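Local atomic coordinates of GDP-mannose-dependent alpha-(1-6)-phosphatidylinositol monomannoside mannosyltransferase (Corynebacterium glutamicum, PDB entry 3OKP), a protein that belongs to the GT-B clan of glycosyltransferases, as a two-domain mannosyltransferase whose parallel sheets form two Rossmann-like domains. Residues 67-79 / 97-109. Residues are numbered along the deposited sequence; the frame is centred on the assembly and turned at random.
Sequences VMLPTPTTAHAMA and PLALMAGTAKQAG
In the N-terminal Rossmann-like domain of this GT-B glycosyltransferase, helices 72-84 and 102-107 pack on one face of the parallel sheet, and Met101, the N-cap residue of the second, packs against the first turn of the other. Its sulfur SD lies 3.7 Å from the backbone N of Ala75, and its methyl CE touches CG2 of Thr74 at 3.8 Å. With CG beside its own backbone N (chi1 -61°) and the chain bent at chi3, Met101 lays SD and CE against that turn.

Met78 reaches across in the reverse sense, its CG anti to the backbone N (chi1 -179°) and its methyl CE 3.4 Å from O of Met101 and 3.9 Å from CB of Ala105. Segments 72-79 and 102-107 run in broadly the same direction at 33°, their axes 9.4 Å apart. Short side chains fill the interface: CG2 of Thr104 sits 3.6 Å from O of Ala75, and the CB atoms of Ala79 and Ala108 meet at 3.8 Å. In the 3-10 turn 98-100, the side chain of Leu98 crosses that of Met68 at about a right angle, CD1 lying 3.9 Å from SD.

Beneath this interface lies the sheet, where Met68, Met78 and Met101 all touch Val10 of strand 7-11; Thr74 leans on Phe40 of strand 37-42, Ala105 on Val113 of strand 112-116, and Leu100 packs against helix 128-140.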
loop_
_atom_site.group_PDB
_atom_site.type_symbol
_atom_site.label_atom_id
_atom_site.label_comp_id
_atom_site.label_asym_id
_atom_site.label_seq_id
_atom_site.Cartn_x
_atom_site.Cartn_y
_atom_site.Cartn_z
ATOM N N VAL A 67 -8.286 16.467 -15.502
ATOM C CA VAL A 67 -8.688 16.227 -14.116
ATOM C C VAL A 67 -10.201 16.031 -14.072
ATOM O O VAL A 67 -10.957 16.850 -14.607
ATOM C CB VAL A 67 -8.299 17.411 -13.177
ATOM C CG1 VAL A 67 -8.547 17.050 -11.716
ATOM C CG2 VAL A 67 -6.842 17.826 -13.378
ATOM N N MET A 68 -10.643 14.938 -13.456
ATOM C CA MET A 68 -12.067 14.747 -13.217
ATOM C C MET A 68 -12.445 15.380 -11.885
ATOM O O MET A 68 -11.929 14.999 -10.831
ATOM C CB MET A 68 -12.464 13.272 -13.240
ATOM C CG MET A 68 -13.974 13.074 -13.184
ATOM S SD MET A 68 -14.514 11.369 -13.012
ATOM C CE MET A 68 -14.116 10.723 -14.637
ATOM N N LEU A 69 -13.349 16.353 -11.955
ATOM C CA LEU A 69 -13.762 17.128 -10.792
ATOM C C LEU A 69 -15.268 16.996 -10.570
ATOM O O LEU A 69 -16.008 16.730 -11.523
ATOM C CB LEU A 69 -13.368 18.599 -10.985
ATOM C CG LEU A 69 -11.860 18.883 -11.041
ATOM C CD1 LEU A 69 -11.564 20.196 -11.755
ATOM C CD2 LEU A 69 -11.240 18.855 -9.646
ATOM N N PRO A 70 -15.730 17.154 -9.312
ATOM C CA PRO A 70 -17.176 17.134 -9.086
ATOM C C PRO A 70 -17.839 18.416 -9.605
ATOM O O PRO A 70 -17.828 19.451 -8.934
ATOM C CB PRO A 70 -17.298 17.001 -7.560
ATOM C CG PRO A 70 -16.036 17.541 -7.018
ATOM C CD PRO A 70 -14.971 17.334 -8.059
ATOM N N THR A 71 -18.382 18.331 -10.817
ATOM C CA THR A 71 -19.031 19.456 -11.489
ATOM C C THR A 71 -20.333 18.951 -12.119
ATOM O O THR A 71 -20.470 17.748 -12.344
ATOM C CB THR A 71 -18.134 20.051 -12.608
ATOM O OG1 THR A 71 -18.024 19.115 -13.687
ATOM C CG2 THR A 71 -16.734 20.390 -12.088
ATOM N N PRO A 72 -21.291 19.860 -12.405
ATOM C CA PRO A 72 -22.543 19.447 -13.056
ATOM C C PRO A 72 -22.351 18.622 -14.334
ATOM O O PRO A 72 -23.070 17.642 -14.535
ATOM C CB PRO A 72 -23.228 20.781 -13.372
ATOM C CG PRO A 72 -22.720 21.707 -12.331
ATOM C CD PRO A 72 -21.289 21.307 -12.111
ATOM N N THR A 73 -21.395 19.005 -15.180
ATOM C CA THR A 73 -21.148 18.284 -16.437
ATOM C C THR A 73 -20.617 16.869 -16.200
ATOM O O THR A 73 -21.055 15.924 -16.859
ATOM C CB THR A 73 -20.198 19.050 -17.387
ATOM O OG1 THR A 73 -19.015 19.436 -16.679
ATOM C CG2 THR A 73 -20.885 20.297 -17.953
ATOM N N THR A 74 -19.683 16.730 -15.259
ATOM C CA THR A 74 -19.148 15.416 -14.884
ATOM C C THR A 74 -20.242 14.531 -14.282
ATOM O O THR A 74 -20.359 13.354 -14.634
ATOM C CB THR A 74 -17.975 15.532 -13.883
ATOM O OG1 THR A 74 -16.987 16.437 -14.391
ATOM C CG2 THR A 74 -17.326 14.172 -13.660
ATOM N N ALA A 75 -21.038 15.106 -13.381
ATOM C CA ALA A 75 -22.143 14.392 -12.739
ATOM C C ALA A 75 -23.187 13.923 -13.757
ATOM O O ALA A 75 -23.710 12.815 -13.639
ATOM C CB ALA A 75 -22.787 15.259 -11.668
ATOM N N HIS A 76 -23.475 14.771 -14.748
ATOM C CA HIS A 76 -24.413 14.446 -15.832
ATOM C C HIS A 76 -23.925 13.250 -16.648
ATOM O O HIS A 76 -24.702 12.340 -16.956
ATOM C CB HIS A 76 -24.628 15.659 -16.753
ATOM C CG HIS A 76 -25.589 15.408 -17.876
ATOM N ND1 HIS A 76 -26.855 15.952 -17.909
ATOM C CD2 HIS A 76 -25.469 14.672 -19.008
ATOM C CE1 HIS A 76 -27.473 15.565 -19.011
ATOM N NE2 HIS A 76 -26.655 14.784 -19.694
ATOM N N ALA A 77 -22.639 13.269 -16.997
ATOM C CA ALA A 77 -22.020 12.200 -17.770
ATOM C C ALA A 77 -22.023 10.887 -16.992
ATOM O O ALA A 77 -22.295 9.826 -17.560
ATOM C CB ALA A 77 -20.603 12.583 -18.172
ATOM N N MET A 78 -21.724 10.970 -15.694
ATOM C CA MET A 78 -21.783 9.812 -14.799
ATOM C C MET A 78 -23.200 9.239 -14.741
ATOM O O MET A 78 -23.388 8.024 -14.833
ATOM C CB MET A 78 -21.311 10.188 -13.391
ATOM C CG MET A 78 -21.312 9.020 -12.408
ATOM S SD MET A 78 -21.118 9.498 -10.682
ATOM C CE MET A 78 -22.659 10.362 -10.377
ATOM N N ALA A 79 -24.182 10.128 -14.598
ATOM C CA ALA A 79 -25.592 9.753 -14.520
ATOM C C ALA A 79 -26.071 8.989 -15.757
ATOM O O ALA A 79 -26.807 8.010 -15.636
ATOM C CB ALA A 79 -26.461 10.991 -14.286
ATOM N N PRO A 97 -12.223 14.481 -3.608
ATOM C CA PRO A 97 -13.558 15.072 -3.512
ATOM C C PRO A 97 -14.664 14.464 -4.399
ATOM O O PRO A 97 -15.810 14.909 -4.307
ATOM C CB PRO A 97 -13.301 16.509 -3.968
ATOM C CG PRO A 97 -12.213 16.364 -5.028
ATOM C CD PRO A 97 -11.484 15.048 -4.753
ATOM N N LEU A 98 -14.344 13.478 -5.240
ATOM C CA LEU A 98 -15.305 12.996 -6.251
ATOM C C LEU A 98 -16.600 12.376 -5.710
ATOM O O LEU A 98 -17.643 12.461 -6.365
ATOM C CB LEU A 98 -14.649 12.043 -7.262
ATOM C CG LEU A 98 -13.825 12.639 -8.409
ATOM C CD1 LEU A 98 -13.277 11.514 -9.277
ATOM C CD2 LEU A 98 -14.626 13.632 -9.255
ATOM N N ALA A 99 -16.533 11.766 -4.527
ATOM C CA ALA A 99 -17.715 11.169 -3.896
ATOM C C ALA A 99 -18.761 12.201 -3.455
ATOM O O ALA A 99 -19.817 11.839 -2.941
ATOM C CB ALA A 99 -17.316 10.263 -2.733
ATOM N N LEU A 100 -18.467 13.484 -3.668
ATOM C CA LEU A 100 -19.470 14.539 -3.513
ATOM C C LEU A 100 -20.546 14.459 -4.606
ATOM O O LEU A 100 -21.557 15.156 -4.541
ATOM C CB LEU A 100 -18.817 15.928 -3.485
ATOM C CG LEU A 100 -17.965 16.289 -2.259
ATOM C CD1 LEU A 100 -17.117 17.533 -2.533
ATOM C CD2 LEU A 100 -18.815 16.481 -1.008
ATOM N N MET A 101 -20.318 13.597 -5.600
ATOM C CA MET A 101 -21.299 13.309 -6.651
ATOM C C MET A 101 -22.171 12.089 -6.315
ATOM O O MET A 101 -22.911 11.594 -7.169
ATOM C CB MET A 101 -20.597 13.076 -7.997
ATOM C CG MET A 101 -19.779 14.256 -8.521
ATOM S SD MET A 101 -19.352 14.095 -10.275
ATOM C CE MET A 101 -18.228 12.693 -10.249
ATOM N N ALA A 102 -22.087 11.609 -5.074
ATOM C CA ALA A 102 -22.829 10.411 -4.655
ATOM C C ALA A 102 -24.349 10.601 -4.700
ATOM O O ALA A 102 -25.089 9.666 -5.020
ATOM C CB ALA A 102 -22.385 9.960 -3.273
ATOM N N GLY A 103 -24.805 11.812 -4.381
ATOM C CA GLY A 103 -26.221 12.165 -4.489
ATOM C C GLY A 103 -26.765 11.959 -5.893
ATOM O O GLY A 103 -27.827 11.362 -6.071
ATOM N N THR A 104 -26.021 12.443 -6.887
ATOM C CA THR A 104 -26.368 12.279 -8.303
ATOM C C THR A 104 -26.426 10.803 -8.698
ATOM O O THR A 104 -27.298 10.396 -9.470
ATOM C CB THR A 104 -25.363 13.023 -9.219
ATOM O OG1 THR A 104 -25.356 14.417 -8.889
ATOM C CG2 THR A 104 -25.725 12.859 -10.699
ATOM N N ALA A 105 -25.497 10.011 -8.162
ATOM C CA ALA A 105 -25.450 8.575 -8.430
ATOM C C ALA A 105 -26.732 7.865 -7.984
ATOM O O ALA A 105 -27.270 7.035 -8.721
ATOM C CB ALA A 105 -24.218 7.942 -7.781
ATOM N N LYS A 106 -27.220 8.204 -6.791
ATOM C CA LYS A 106 -28.493 7.677 -6.290
ATOM C C LYS A 106 -29.689 8.202 -7.091
ATOM O O LYS A 106 -30.635 7.459 -7.357
ATOM C CB LYS A 106 -28.667 7.977 -4.797
ATOM C CG LYS A 106 -27.721 7.185 -3.901
ATOM C CD LYS A 106 -28.142 7.231 -2.440
ATOM C CE LYS A 106 -27.353 6.215 -1.615
ATOM N NZ LYS A 106 -27.504 6.430 -0.142
ATOM N N GLN A 107 -29.634 9.476 -7.479
ATOM C CA GLN A 107 -30.662 10.080 -8.331
ATOM C C GLN A 107 -30.762 9.376 -9.685
ATOM O O GLN A 107 -31.859 9.195 -10.220
ATOM C CB GLN A 107 -30.375 11.566 -8.561
ATOM C CG GLN A 107 -30.524 12.450 -7.337
ATOM C CD GLN A 107 -30.139 13.891 -7.615
ATOM O OE1 GLN A 107 -29.854 14.269 -8.758
ATOM N NE2 GLN A 107 -30.130 14.709 -6.569
ATOM N N ALA A 108 -29.607 8.987 -10.226
ATOM C CA ALA A 108 -29.527 8.312 -11.523
ATOM C C ALA A 108 -30.005 6.859 -11.471
ATOM O O ALA A 108 -30.197 6.228 -12.511
ATOM C CB ALA A 108 -28.108 8.389 -12.074
ATOM N N GLY A 109 -30.189 6.335 -10.263
ATOM C CA GLY A 109 -30.793 5.020 -10.084
ATOM C C GLY A 109 -29.899 3.942 -9.497
ATOM O O GLY A 109 -30.320 2.793 -9.384
#